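PDB 6ZYV: CIR protein, which is of unknown function but belongs to the PIR (Cir/Yir/Bir) family of Plasmodium variant antigens, probably displayed by infected red blood cells. Local coordinates for residues N112-T115 with N116-T120; N121-Y124 with A125-V128; N148-K151 with A152-P155; S206-K209 with Q210-P213; I223-C226 with N227-Q230. The protein carries 5 engineered substitutions. All blocks are in the same frame, centred on the assembly; numbering follows the deposited sequence.

Contact 1: residues N112-T115 with N116-T120; sequences NFYT and NHIET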
loop_
_atom_site.group_PDB
_atom_site.type_symbol
_atom_site.label_atom_id
_atom_site.label_comp_id
_atom_site.label_asym_id
_atom_site.label_seq_id
_atom_site.Cartn_x
_atom_site.Cartn_y
_atom_site.Cartn_z
ATOM N N ASN A 112 2.948 -17.526 4.337
ATOM C CA ASN A 112 2.685 -18.689 3.506
ATOM C C ASN A 112 2.296 -18.287 2.066
ATOM O O ASN A 112 2.835 -18.848 1.119
ATOM C CB ASN A 112 1.610 -19.564 4.158
ATOM C CG ASN A 112 1.272 -20.799 3.369
ATOM O OD1 ASN A 112 0.269 -20.835 2.638
ATOM N ND2 ASN A 112 2.125 -21.821 3.459
ATOM N N PHE A 113 1.389 -17.318 1.905
ATOM C CA PHE A 113 0.990 -16.806 0.597
ATOM C C PHE A 113 2.200 -16.226 -0.158
ATOM O O PHE A 113 2.320 -16.454 -1.349
ATOM C CB PHE A 113 -0.127 -15.732 0.730
ATOM C CG PHE A 113 -0.674 -15.262 -0.599
ATOM C CD1 PHE A 113 -0.069 -14.227 -1.290
ATOM C CD2 PHE A 113 -1.783 -15.869 -1.163
ATOM C CE1 PHE A 113 -0.534 -13.843 -2.536
ATOM C CE2 PHE A 113 -2.258 -15.470 -2.400
ATOM C CZ PHE A 113 -1.617 -14.481 -3.092
ATOM N N TYR A 114 3.075 -15.464 0.510
ATOM C CA TYR A 114 4.243 -14.872 -0.146
ATOM C C TYR A 114 5.165 -15.949 -0.714
ATOM O O TYR A 114 5.550 -15.873 -1.878
ATOM C CB TYR A 114 5.038 -13.974 0.825
ATOM C CG TYR A 114 5.799 -12.867 0.120
ATOM C CD1 TYR A 114 7.055 -13.093 -0.425
ATOM C CD2 TYR A 114 5.263 -11.595 0.001
ATOM C CE1 TYR A 114 7.754 -12.082 -1.069
ATOM C CE2 TYR A 114 5.959 -10.574 -0.630
ATOM C CZ TYR A 114 7.191 -10.825 -1.191
ATOM O OH TYR A 114 7.859 -9.789 -1.815
ATOM N N THR A 115 5.519 -16.949 0.102
ATOM C CA THR A 115 6.409 -18.022 -0.326
ATOM C C THR A 115 5.766 -18.916 -1.394
ATOM O O THR A 115 6.427 -19.282 -2.364
ATOM C CB THR A 115 6.818 -18.868 0.907
ATOM O OG1 THR A 115 7.560 -18.095 1.862
ATOM C CG2 THR A 115 7.553 -20.142 0.547
ATOM N N ASN A 116 4.492 -19.273 -1.220
ATOM C CA ASN A 116 3.830 -20.190 -2.143
ATOM C C ASN A 116 3.181 -19.569 -3.375
ATOM O O ASN A 116 2.836 -20.323 -4.280
ATOM C CB ASN A 116 2.793 -21.037 -1.420
ATOM C CG ASN A 116 3.385 -21.961 -0.391
ATOM O OD1 ASN A 116 2.873 -22.089 0.720
ATOM N ND2 ASN A 116 4.486 -22.622 -0.733
ATOM N N HIS A 117 2.960 -18.250 -3.416
ATOM C CA HIS A 117 2.303 -17.627 -4.564
ATOM C C HIS A 117 3.042 -16.460 -5.162
ATOM O O HIS A 117 2.813 -16.162 -6.333
ATOM C CB HIS A 117 0.874 -17.216 -4.243
ATOM C CG HIS A 117 -0.003 -18.366 -3.884
ATOM N ND1 HIS A 117 -0.505 -19.238 -4.848
ATOM C CD2 HIS A 117 -0.398 -18.792 -2.665
ATOM C CE1 HIS A 117 -1.197 -20.149 -4.179
ATOM N NE2 HIS A 117 -1.174 -19.914 -2.863
ATOM N N ILE A 118 3.916 -15.792 -4.401
ATOM C CA ILE A 118 4.648 -14.640 -4.947
ATOM C C ILE A 118 6.039 -15.050 -5.364
ATOM O O ILE A 118 6.415 -14.849 -6.513
ATOM C CB ILE A 118 4.613 -13.425 -3.990
ATOM C CG1 ILE A 118 3.194 -12.848 -3.950
ATOM C CG2 ILE A 118 5.634 -12.363 -4.400
ATOM C CD1 ILE A 118 2.928 -12.138 -2.836
ATOM N N GLU A 119 6.786 -15.676 -4.454
ATOM C CA GLU A 119 8.119 -16.178 -4.787
ATOM C C GLU A 119 8.053 -17.305 -5.854
ATOM O O GLU A 119 9.000 -17.508 -6.592
ATOM C CB GLU A 119 8.850 -16.618 -3.523
ATOM C CG GLU A 119 9.106 -15.434 -2.612
ATOM C CD GLU A 119 9.942 -15.724 -1.382
ATOM O OE1 GLU A 119 10.607 -14.783 -0.887
ATOM O OE2 GLU A 119 9.933 -16.887 -0.913
ATOM N N THR A 120 6.877 -17.928 -5.995
ATOM C CA THR A 120 6.529 -19.003 -6.896
ATOM C C THR A 120 6.223 -18.468 -8.326
ATOM O O THR A 120 6.358 -19.210 -9.298
ATOM C CB THR A 120 5.423 -19.763 -6.181
ATOM O OG1 THR A 120 6.027 -20.851 -5.454
ATOM C CG2 THR A 120 4.312 -20.217 -7.055
#
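A wider, pi-type turn in helix 110-118 sets Tyr114 against both Ile118 and Glu119. The evidence is the carbonyl oxygen of Tyr114, which is gripped by two backbone donors. Glu119 N reaches Tyr114 O at 2.9 Å, almost in line with the C=O bond and with a nearly straight N-H (171°), whereas Ile118 N, 3.0 Å from Tyr114 O, comes from above the carbonyl plane. Ile118 divides its branches between two rings. Its CG2 lies over one face of the Tyr114 ring, 4.0 Å from the centroid, a CH-pi contact displaced toward the rim. Its CD1 comes within 3.7 Å of Tyr114 CD2 and also meets the edge of the Phe113 ring, near the plane. In this strand-free, largely helical PIR ectodomain these three residues are buried together: Leu95 of helix 81-101 touches Phe113, Tyr114 and Ile118, and Phe63 of helix 55-71 turns its ring almost perpendicular to that of Tyr114. One face of Phe113 is taken by His117 CB, 3.9 Å from the ring centroid. With CG anti to the carbonyl carbon (chi1 -62°), His117 carries its imidazole past the Phe113 rim, the two ring planes inclined by 33°. Glu119 brings CG to 3.8 Å from Tyr114 CD1, its carboxylate turned steeply against the ring; OE1 goes on to a salt bridge with Lys137.

Contact 2: residues N121-Y124 with A125-V128; sequences NTNY and ASHV. Engineered in segment 125-128: Ala125 (natural residue Thr).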
loop_
_atom_site.group_PDB
_atom_site.type_symbol
_atom_site.label_atom_id
_atom_site.label_comp_id
_atom_site.label_asym_id
_atom_site.label_seq_id
_atom_site.Cartn_x
_atom_site.Cartn_y
_atom_site.Cartn_z
ATOM N N ASN A 121 5.839 -17.190 -8.450
ATOM C CA ASN A 121 5.591 -16.556 -9.733
ATOM C C ASN A 121 6.947 -16.256 -10.384
ATOM O O ASN A 121 7.795 -15.578 -9.799
ATOM C CB ASN A 121 4.832 -15.265 -9.520
ATOM C CG ASN A 121 4.203 -14.720 -10.754
ATOM O OD1 ASN A 121 4.763 -14.772 -11.859
ATOM N ND2 ASN A 121 3.011 -14.186 -10.594
ATOM N N THR A 122 7.145 -16.746 -11.609
ATOM C CA THR A 122 8.415 -16.550 -12.323
ATOM C C THR A 122 8.734 -15.069 -12.639
ATOM O O THR A 122 9.897 -14.682 -12.769
ATOM C CB THR A 122 8.427 -17.424 -13.560
ATOM O OG1 THR A 122 9.733 -17.372 -14.111
ATOM C CG2 THR A 122 7.363 -17.013 -14.589
ATOM N N ASN A 123 7.703 -14.235 -12.667
ATOM C CA ASN A 123 7.784 -12.807 -12.936
ATOM C C ASN A 123 8.297 -11.964 -11.784
ATOM O O ASN A 123 8.671 -10.809 -11.983
ATOM C CB ASN A 123 6.422 -12.332 -13.388
ATOM C CG ASN A 123 6.069 -12.962 -14.706
ATOM O OD1 ASN A 123 6.654 -12.640 -15.721
ATOM N ND2 ASN A 123 5.143 -13.896 -14.723
ATOM N N TYR A 124 8.307 -12.535 -10.571
ATOM C CA TYR A 124 8.785 -11.858 -9.391
ATOM C C TYR A 124 10.321 -11.721 -9.457
ATOM O O TYR A 124 10.842 -10.623 -9.280
ATOM C CB TYR A 124 8.343 -12.642 -8.140
ATOM C CG TYR A 124 8.790 -12.017 -6.845
ATOM C CD1 TYR A 124 8.310 -10.778 -6.449
ATOM C CD2 TYR A 124 9.667 -12.678 -6.001
ATOM C CE1 TYR A 124 8.698 -10.206 -5.248
ATOM C CE2 TYR A 124 10.060 -12.118 -4.790
ATOM C CZ TYR A 124 9.581 -10.877 -4.423
ATOM O OH TYR A 124 9.971 -10.293 -3.243
ATOM N N ALA A 125 11.035 -12.815 -9.753
ATOM C CA ALA A 125 12.496 -12.759 -9.860
ATOM C C ALA A 125 12.992 -11.968 -11.106
ATOM O O ALA A 125 14.011 -11.271 -11.018
ATOM C CB ALA A 125 13.075 -14.165 -9.869
ATOM N N SER A 126 12.254 -12.032 -12.232
ATOM C CA SER A 126 12.703 -11.355 -13.449
ATOM C C SER A 126 12.296 -9.879 -13.586
ATOM O O SER A 126 13.001 -9.132 -14.267
ATOM C CB SER A 126 12.294 -12.135 -14.698
ATOM O OG SER A 126 10.955 -12.601 -14.666
ATOM N N HIS A 127 11.184 -9.451 -12.977
ATOM C CA HIS A 127 10.728 -8.070 -13.129
ATOM C C HIS A 127 10.940 -7.218 -11.883
ATOM O O HIS A 127 11.194 -6.011 -12.016
ATOM C CB HIS A 127 9.288 -8.029 -13.643
ATOM C CG HIS A 127 9.214 -8.597 -15.028
ATOM N ND1 HIS A 127 10.131 -8.193 -15.990
ATOM C CD2 HIS A 127 8.386 -9.507 -15.582
ATOM C CE1 HIS A 127 9.860 -8.894 -17.071
ATOM N NE2 HIS A 127 8.781 -9.638 -16.910
ATOM N N VAL A 128 10.911 -7.830 -10.694
ATOM C CA VAL A 128 11.212 -7.073 -9.479
ATOM C C VAL A 128 12.725 -7.133 -9.290
ATOM O O VAL A 128 13.256 -8.199 -8.985
ATOM C CB VAL A 128 10.448 -7.541 -8.231
ATOM C CG1 VAL A 128 10.757 -6.614 -7.072
ATOM C CG2 VAL A 128 8.941 -7.582 -8.498
#
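CG stands anti to the carbonyl carbon in both Asn123 and His127 (chi1 -66° and -65°), which lays their side chains next to each other, pointing the same way, one turn apart on the short helix 122-127. Amide and imidazole are nearly coplanar, 9° apart, and Asn123 OD1 lies at the edge of the His127 ring, 3.6 Å from His127 CD2. The amide of Asn123 is held from its other end by the N-cap residue of this helix. Asn121 OD1 accepts the capping bond from Asn123 N at 3.1 Å, with the donor tilted from the carbonyl plane, and a second bond from Asn123 ND2 at 3.0 Å, this one in the carbonyl plane. Asn121 is itself positioned through ND2, which bonds to Tyr41 O and Ser60 OG, while the Tyr41 ring meets that of His127. Ser126 folds its hydroxyl back along the helix, and OG donates to Thr122 O at 3.0 Å. At the far end Val128 leaves helical geometry, yet Val128 N still donates to Tyr124 O at 3.1 Å, from above the carbonyl plane. Beside that bond, Val128 CG2 packs 3.8 Å from Tyr124 CD1.

Contact 3: residues N148-K151 with A152-P155; sequences NMNK and AIIP. Engineered in segment 152-155: Ala152 (natural residue Ser).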
loop_
_atom_site.group_PDB
_atom_site.type_symbol
_atom_site.label_atom_id
_atom_site.label_comp_id
_atom_site.label_asym_id
_atom_site.label_seq_id
_atom_site.Cartn_x
_atom_site.Cartn_y
_atom_site.Cartn_z
ATOM N N ASN A 148 2.045 -9.002 11.025
ATOM C CA ASN A 148 1.623 -9.969 12.027
ATOM C C ASN A 148 1.653 -9.392 13.424
ATOM O O ASN A 148 0.758 -9.672 14.202
ATOM C CB ASN A 148 2.470 -11.244 11.951
ATOM C CG ASN A 148 1.943 -12.196 10.917
ATOM O OD1 ASN A 148 1.089 -13.042 11.225
ATOM N ND2 ASN A 148 2.401 -12.049 9.672
ATOM N N MET A 149 2.656 -8.572 13.742
ATOM C CA MET A 149 2.760 -7.928 15.059
ATOM C C MET A 149 1.612 -6.937 15.306
ATOM O O MET A 149 1.221 -6.711 16.447
ATOM C CB MET A 149 4.097 -7.181 15.195
ATOM C CG MET A 149 5.338 -8.076 15.343
ATOM S SD MET A 149 5.213 -9.449 16.504
ATOM C CE MET A 149 6.869 -10.247 16.275
ATOM N N ASN A 150 1.075 -6.347 14.238
ATOM C CA ASN A 150 -0.001 -5.369 14.296
ATOM C C ASN A 150 -1.304 -5.942 13.700
ATOM O O ASN A 150 -2.174 -5.148 13.373
ATOM C CB ASN A 150 0.405 -4.142 13.433
ATOM C CG ASN A 150 1.531 -3.296 13.999
ATOM O OD1 ASN A 150 1.384 -2.639 15.028
ATOM N ND2 ASN A 150 2.666 -3.270 13.326
ATOM N N LYS A 151 -1.431 -7.288 13.508
ATOM C CA LYS A 151 -2.559 -7.906 12.796
ATOM C C LYS A 151 -3.932 -7.423 13.263
ATOM O O LYS A 151 -4.787 -7.179 12.410
ATOM C CB LYS A 151 -2.485 -9.437 12.773
ATOM C CG LYS A 151 -2.502 -10.135 14.121
ATOM C CD LYS A 151 -2.551 -11.644 13.916
ATOM C CE LYS A 151 -2.168 -12.415 15.146
ATOM N NZ LYS A 151 -0.690 -12.549 15.261
ATOM N N ALA A 152 -4.124 -7.213 14.578
ATOM C CA ALA A 152 -5.392 -6.709 15.096
ATOM C C ALA A 152 -5.774 -5.299 14.597
ATOM O O ALA A 152 -6.959 -5.048 14.419
ATOM C CB ALA A 152 -5.400 -6.747 16.615
ATOM N N ILE A 153 -4.798 -4.404 14.326
ATOM C CA ILE A 153 -5.111 -3.064 13.856
ATOM C C ILE A 153 -4.888 -2.857 12.360
ATOM O O ILE A 153 -5.361 -1.852 11.840
ATOM C CB ILE A 153 -4.409 -1.932 14.664
ATOM C CG1 ILE A 153 -2.927 -2.197 14.924
ATOM C CG2 ILE A 153 -5.080 -1.677 16.000
ATOM C CD1 ILE A 153 -2.038 -1.432 14.109
ATOM N N ILE A 154 -4.153 -3.738 11.671
ATOM C CA ILE A 154 -3.842 -3.521 10.246
ATOM C C ILE A 154 -5.100 -3.207 9.365
ATOM O O ILE A 154 -5.035 -2.207 8.644
ATOM C CB ILE A 154 -2.948 -4.644 9.645
ATOM C CG1 ILE A 154 -1.504 -4.512 10.188
ATOM C CG2 ILE A 154 -2.935 -4.608 8.105
ATOM C CD1 ILE A 154 -0.833 -3.134 9.910
ATOM N N PRO A 155 -6.236 -3.949 9.407
ATOM C CA PRO A 155 -7.398 -3.563 8.567
ATOM C C PRO A 155 -7.928 -2.143 8.821
ATOM O O PRO A 155 -8.201 -1.430 7.874
ATOM C CB PRO A 155 -8.442 -4.630 8.898
ATOM C CG PRO A 155 -7.654 -5.797 9.351
ATOM C CD PRO A 155 -6.521 -5.198 10.144
HETATM O O HOH W 1 -2.059 -7.370 16.878
#
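Asn150 meets Ile153 and Ile154 with both its backbone and its side chain. Its carbonyl oxygen takes two donors: Ile153 N sits 2.9 Å from Asn150 O, above the carbonyl plane, and Ile154 N sits 3.0 Å from Asn150 O, closer to that plane and better lined up with the C=O bond (160°). The same two isoleucines close on the side chain. Ile153 CD1 lies 3.7 Å from Asn150 CB, reached because CG1 is swung between the backbone N and the carbonyl carbon (chi1 46°), and Ile154 CG1 approaches Asn150 CB to 3.8 Å. Next along, Lys151 O faces Pro155 CD at 3.5 Å, where the proline ring has no N-H to offer. A water bridges the bend, accepting from Ala152 N at 3.1 Å and giving a weak bond to Met149 O; Ala152 is an engineered residue. Lys151 curls back at its end, and its NZ makes a weak bond with Asn148 O. In the second shell, Asn150 ND2 donates to Leu146 O of the preceding helix, and Ile211 packs on Asn150, Ile153 and Ile154 alike. Helix 154-174 starts at Ile154, with Pro155 in its first turn, where a missing N-H costs little. This is a short connection of four residues between consecutive helices 134-149 and 154-174 of an all-helical ectodomain.

Contact 4: residues S206-K209 with Q210-P213; sequences SSYK and QILP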
loop_
_atom_site.group_PDB
_atom_site.type_symbol
_atom_site.label_atom_id
_atom_site.label_comp_id
_atom_site.label_asym_id
_atom_site.label_seq_id
_atom_site.Cartn_x
_atom_site.Cartn_y
_atom_site.Cartn_z
ATOM N N SER A 206 6.920 -0.522 19.681
ATOM C CA SER A 206 7.941 -0.754 18.666
ATOM C C SER A 206 7.362 -1.043 17.302
ATOM O O SER A 206 7.832 -0.468 16.319
ATOM C CB SER A 206 8.857 -1.916 19.049
ATOM O OG SER A 206 9.583 -1.694 20.245
ATOM N N SER A 207 6.355 -1.946 17.242
ATOM C CA SER A 207 5.707 -2.376 16.006
ATOM C C SER A 207 4.876 -1.292 15.403
ATOM O O SER A 207 4.804 -1.205 14.171
ATOM C CB SER A 207 4.803 -3.576 16.273
ATOM O OG SER A 207 5.612 -4.648 16.713
ATOM N N TYR A 208 4.171 -0.519 16.250
ATOM C CA TYR A 208 3.345 0.541 15.718
ATOM C C TYR A 208 4.237 1.638 15.108
ATOM O O TYR A 208 3.944 2.112 14.019
ATOM C CB TYR A 208 2.379 1.102 16.750
ATOM C CG TYR A 208 1.398 2.044 16.091
ATOM C CD1 TYR A 208 0.350 1.556 15.314
ATOM C CD2 TYR A 208 1.577 3.425 16.154
ATOM C CE1 TYR A 208 -0.502 2.413 14.628
ATOM C CE2 TYR A 208 0.720 4.292 15.489
ATOM C CZ TYR A 208 -0.319 3.778 14.725
ATOM O OH TYR A 208 -1.169 4.597 14.031
ATOM N N LYS A 209 5.396 1.944 15.760
ATOM C CA LYS A 209 6.373 2.955 15.318
ATOM C C LYS A 209 6.916 2.698 13.916
ATOM O O LYS A 209 7.339 3.644 13.229
ATOM C CB LYS A 209 7.557 3.099 16.319
ATOM C CG LYS A 209 7.295 3.870 17.650
ATOM C CD LYS A 209 8.091 3.190 18.842
ATOM C CE LYS A 209 9.214 3.932 19.558
ATOM N NZ LYS A 209 9.842 3.124 20.658
ATOM N N GLN A 210 6.925 1.424 13.480
ATOM C CA GLN A 210 7.416 1.075 12.158
ATOM C C GLN A 210 6.359 1.170 11.072
ATOM O O GLN A 210 6.731 1.217 9.899
ATOM C CB GLN A 210 8.077 -0.299 12.147
ATOM C CG GLN A 210 9.392 -0.352 12.891
ATOM C CD GLN A 210 10.320 -1.395 12.308
ATOM O OE1 GLN A 210 10.674 -2.372 12.969
ATOM N NE2 GLN A 210 10.731 -1.218 11.050
ATOM N N ILE A 211 5.056 1.158 11.414
ATOM C CA ILE A 211 4.016 1.354 10.370
ATOM C C ILE A 211 3.537 2.822 10.335
ATOM O O ILE A 211 3.168 3.315 9.283
ATOM C CB ILE A 211 2.849 0.345 10.444
ATOM C CG1 ILE A 211 2.048 0.515 11.745
ATOM C CG2 ILE A 211 3.410 -1.047 10.341
ATOM C CD1 ILE A 211 0.770 -0.301 11.799
ATOM N N LEU A 212 3.596 3.521 11.483
ATOM C CA LEU A 212 3.257 4.929 11.595
ATOM C C LEU A 212 3.888 5.840 10.486
ATOM O O LEU A 212 3.142 6.654 9.951
ATOM C CB LEU A 212 3.600 5.438 13.001
ATOM C CG LEU A 212 3.329 6.909 13.302
ATOM C CD1 LEU A 212 1.884 7.279 13.009
ATOM C CD2 LEU A 212 3.677 7.225 14.759
ATOM N N PRO A 213 5.181 5.713 10.072
ATOM C CA PRO A 213 5.710 6.598 9.005
ATOM C C PRO A 213 4.903 6.672 7.705
ATOM O O PRO A 213 4.969 7.684 7.028
ATOM C CB PRO A 213 7.116 6.055 8.752
ATOM C CG PRO A 213 7.507 5.493 10.076
ATOM C CD PRO A 213 6.247 4.837 10.591
#
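Two backbone bonds converge on Tyr208 from Ile211 and Leu212. Leu212 N lies 2.9 Å from Tyr208 O, close to the line of the C=O bond, and its N-H is close to straight (164°). Ile211 N, 3.0 Å from Tyr208 O, instead comes from well above the carbonyl plane (55° out of it). A further bond, Gln210 N to Ser207 O at 3.4 Å, is weak. Tyr208 O thus serves a three-residue (3-10-like) and a four-residue bond at once, as happens at the end of a helix. Helix 206-211 is a short, weakly bonded segment, leading directly into helix 213-226. The junction is marked by Pro213, which has no N-H for Lys209 O; its CD lies there instead, 3.1 Å from Lys209 O. The apolar contacts centre on the Tyr208 ring, whose para-related atoms CD1 and CE2 receive different partners. Ile211 CD1 meets Tyr208 CD1 at 4.0 Å, the two side chains crossing at about a right angle. Leu212 CB stands 4.0 Å from Tyr208 CE2, and Leu212 CD1 follows the ring outward, 4.1 Å from the same Tyr208 CE2. With CG anti to the backbone N (chi1 -171°), Tyr208 sends its ring toward Phe195 and Leu196 of helix 181-198 and Phe157 of helix 154-174. Among polar side-chain groups, Tyr208 OH hydrogen-bonds Tyr192 OH, whereas the ion pair of Lys209 NZ with Asp204 is long and weak.

Contact 5: residues I223-C226 with N227-Q230; sequences IKKC and NNGQ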
loop_
_atom_site.group_PDB
_atom_site.type_symbol
_atom_site.label_atom_id
_atom_site.label_comp_id
_atom_site.label_asym_id
_atom_site.label_seq_id
_atom_site.Cartn_x
_atom_site.Cartn_y
_atom_site.Cartn_z
ATOM N N ILE A 223 -0.050 18.064 3.337
ATOM C CA ILE A 223 -0.323 19.425 3.756
ATOM C C ILE A 223 0.724 20.412 3.213
ATOM O O ILE A 223 0.370 21.552 2.906
ATOM C CB ILE A 223 -0.569 19.535 5.282
ATOM C CG1 ILE A 223 0.700 19.259 6.115
ATOM C CG2 ILE A 223 -1.729 18.613 5.677
ATOM C CD1 ILE A 223 0.466 19.251 7.700
ATOM N N LYS A 224 1.975 19.966 3.015
ATOM C CA LYS A 224 2.994 20.791 2.388
ATOM C C LYS A 224 2.577 21.077 0.923
ATOM O O LYS A 224 2.781 22.182 0.449
ATOM C CB LYS A 224 4.359 20.077 2.391
ATOM C CG LYS A 224 5.086 20.116 3.729
ATOM C CD LYS A 224 6.348 19.251 3.683
ATOM C CE LYS A 224 7.160 19.312 4.954
ATOM N NZ LYS A 224 8.472 18.611 4.802
ATOM N N LYS A 225 2.000 20.074 0.212
ATOM C CA LYS A 225 1.564 20.229 -1.176
ATOM C C LYS A 225 0.325 21.121 -1.271
ATOM O O LYS A 225 0.259 21.956 -2.160
ATOM C CB LYS A 225 1.337 18.870 -1.884
ATOM C CG LYS A 225 2.614 18.050 -2.100
ATOM C CD LYS A 225 3.639 18.763 -3.003
ATOM C CE LYS A 225 4.977 18.043 -3.084
ATOM N NZ LYS A 225 5.848 18.585 -4.178
ATOM N N CYS A 226 -0.629 20.998 -0.338
ATOM C CA CYS A 226 -1.802 21.881 -0.325
ATOM C C CYS A 226 -1.377 23.309 -0.103
ATOM O O CYS A 226 -1.865 24.194 -0.798
ATOM C CB CYS A 226 -2.817 21.443 0.720
ATOM S SG CYS A 226 -3.728 19.947 0.266
ATOM N N ASN A 227 -0.381 23.530 0.777
ATOM C CA ASN A 227 0.138 24.868 1.018
ATOM C C ASN A 227 1.056 25.402 -0.088
ATOM O O ASN A 227 1.773 26.381 0.123
ATOM C CB ASN A 227 0.799 24.966 2.391
ATOM C CG ASN A 227 -0.151 25.486 3.433
ATOM O OD1 ASN A 227 -1.216 26.043 3.132
ATOM N ND2 ASN A 227 0.195 25.321 4.691
ATOM N N ASN A 228 1.020 24.786 -1.270
ATOM C CA ASN A 228 1.710 25.285 -2.453
ATOM C C ASN A 228 0.776 26.113 -3.362
ATOM O O ASN A 228 1.248 26.895 -4.179
ATOM C CB ASN A 228 2.411 24.172 -3.229
ATOM C CG ASN A 228 3.697 23.721 -2.591
ATOM O OD1 ASN A 228 4.242 24.382 -1.708
ATOM N ND2 ASN A 228 4.224 22.583 -3.006
ATOM N N GLY A 229 -0.529 25.956 -3.205
ATOM C CA GLY A 229 -1.505 26.726 -3.963
ATOM C C GLY A 229 -2.496 27.477 -3.090
ATOM O O GLY A 229 -3.411 28.114 -3.611
ATOM N N GLN A 230 -2.342 27.399 -1.759
ATOM C CA GLN A 230 -3.176 28.086 -0.779
ATOM C C GLN A 230 -2.326 28.462 0.472
ATOM O O GLN A 230 -1.110 28.232 0.499
ATOM C CB GLN A 230 -4.415 27.226 -0.410
ATOM C CG GLN A 230 -4.101 26.077 0.526
ATOM C CD GLN A 230 -5.307 25.239 0.825
ATOM O OE1 GLN A 230 -5.920 25.341 1.893
ATOM N NE2 GLN A 230 -5.678 24.386 -0.112
#
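Gln230 folds back over the end of helix 213-226, its CG 3.2 Å from Cys226 O. The side chain's fold-back is set at the first torsion, where CG lies between the backbone N and the carbonyl carbon (chi1 76°); the chain beyond is extended and brings amide NE2 to 4.2 Å from Cys226 CB. There the amide is fixed from outside, NE2 giving to Tyr178 O and OE1 taking a bond from Ser232 OG. As an acceptor, Cys226 O takes Gly229 N at 3.3 Å, with the donor above the carbonyl plane, and a weak bond from Gln230 N. One residue earlier, Asn228 N reaches Lys225 O at 3.1 Å, far out of the carbonyl plane (65°). Asn228 lays CB against this same oxygen, and its ND2 lies 3.9 Å from Lys225 CD, the lysine chain being bent at chi2. Asn227 N keeps the helical pattern, 3.0 Å from Ile223 O, and Asn227 OD1 accepts from Ser232 N in the loop beyond. Apart from the weak Gln230 N bond, the spacing passes from four residues (Asn227 to Ile223) to three (Asn228 to Lys225, Gly229 to Cys226). Cys226, buried, packs on Leu171 of helix 154-174 and on Phe234, and its SG is joined to Cys181 SG. A tightened helix C-terminus is thus pinned by a disulfide to the start of helix 181-198, a cross-linked helix end within a disulfide-rich, helical ectodomain.

The five contacts follow one another along the chain, and two pairs touch. Contacts 1 and 2, centres 12 Å apart, meet where Tyr114 OH lies 2.6 Å from Tyr124 OH, a probable hydrogen bond, and where Ile118 O packs on Tyr124 CB. Contacts 3 and 4, centres 11 Å apart, are joined by a probable hydrogen bond from Asn150 ND2 to Ser207 O (3.1 Å) and by Ile154 CD1 against Ile211 CD1 (3.8 Å). Contact 5 stands alone: its nearest atoms are about 12 Å from contact 4, and its centre is 41 Å from that of contact 1, across the chain's centre. The contacts thus form two touching pairs and one distant helix end within a single helical ectodomain.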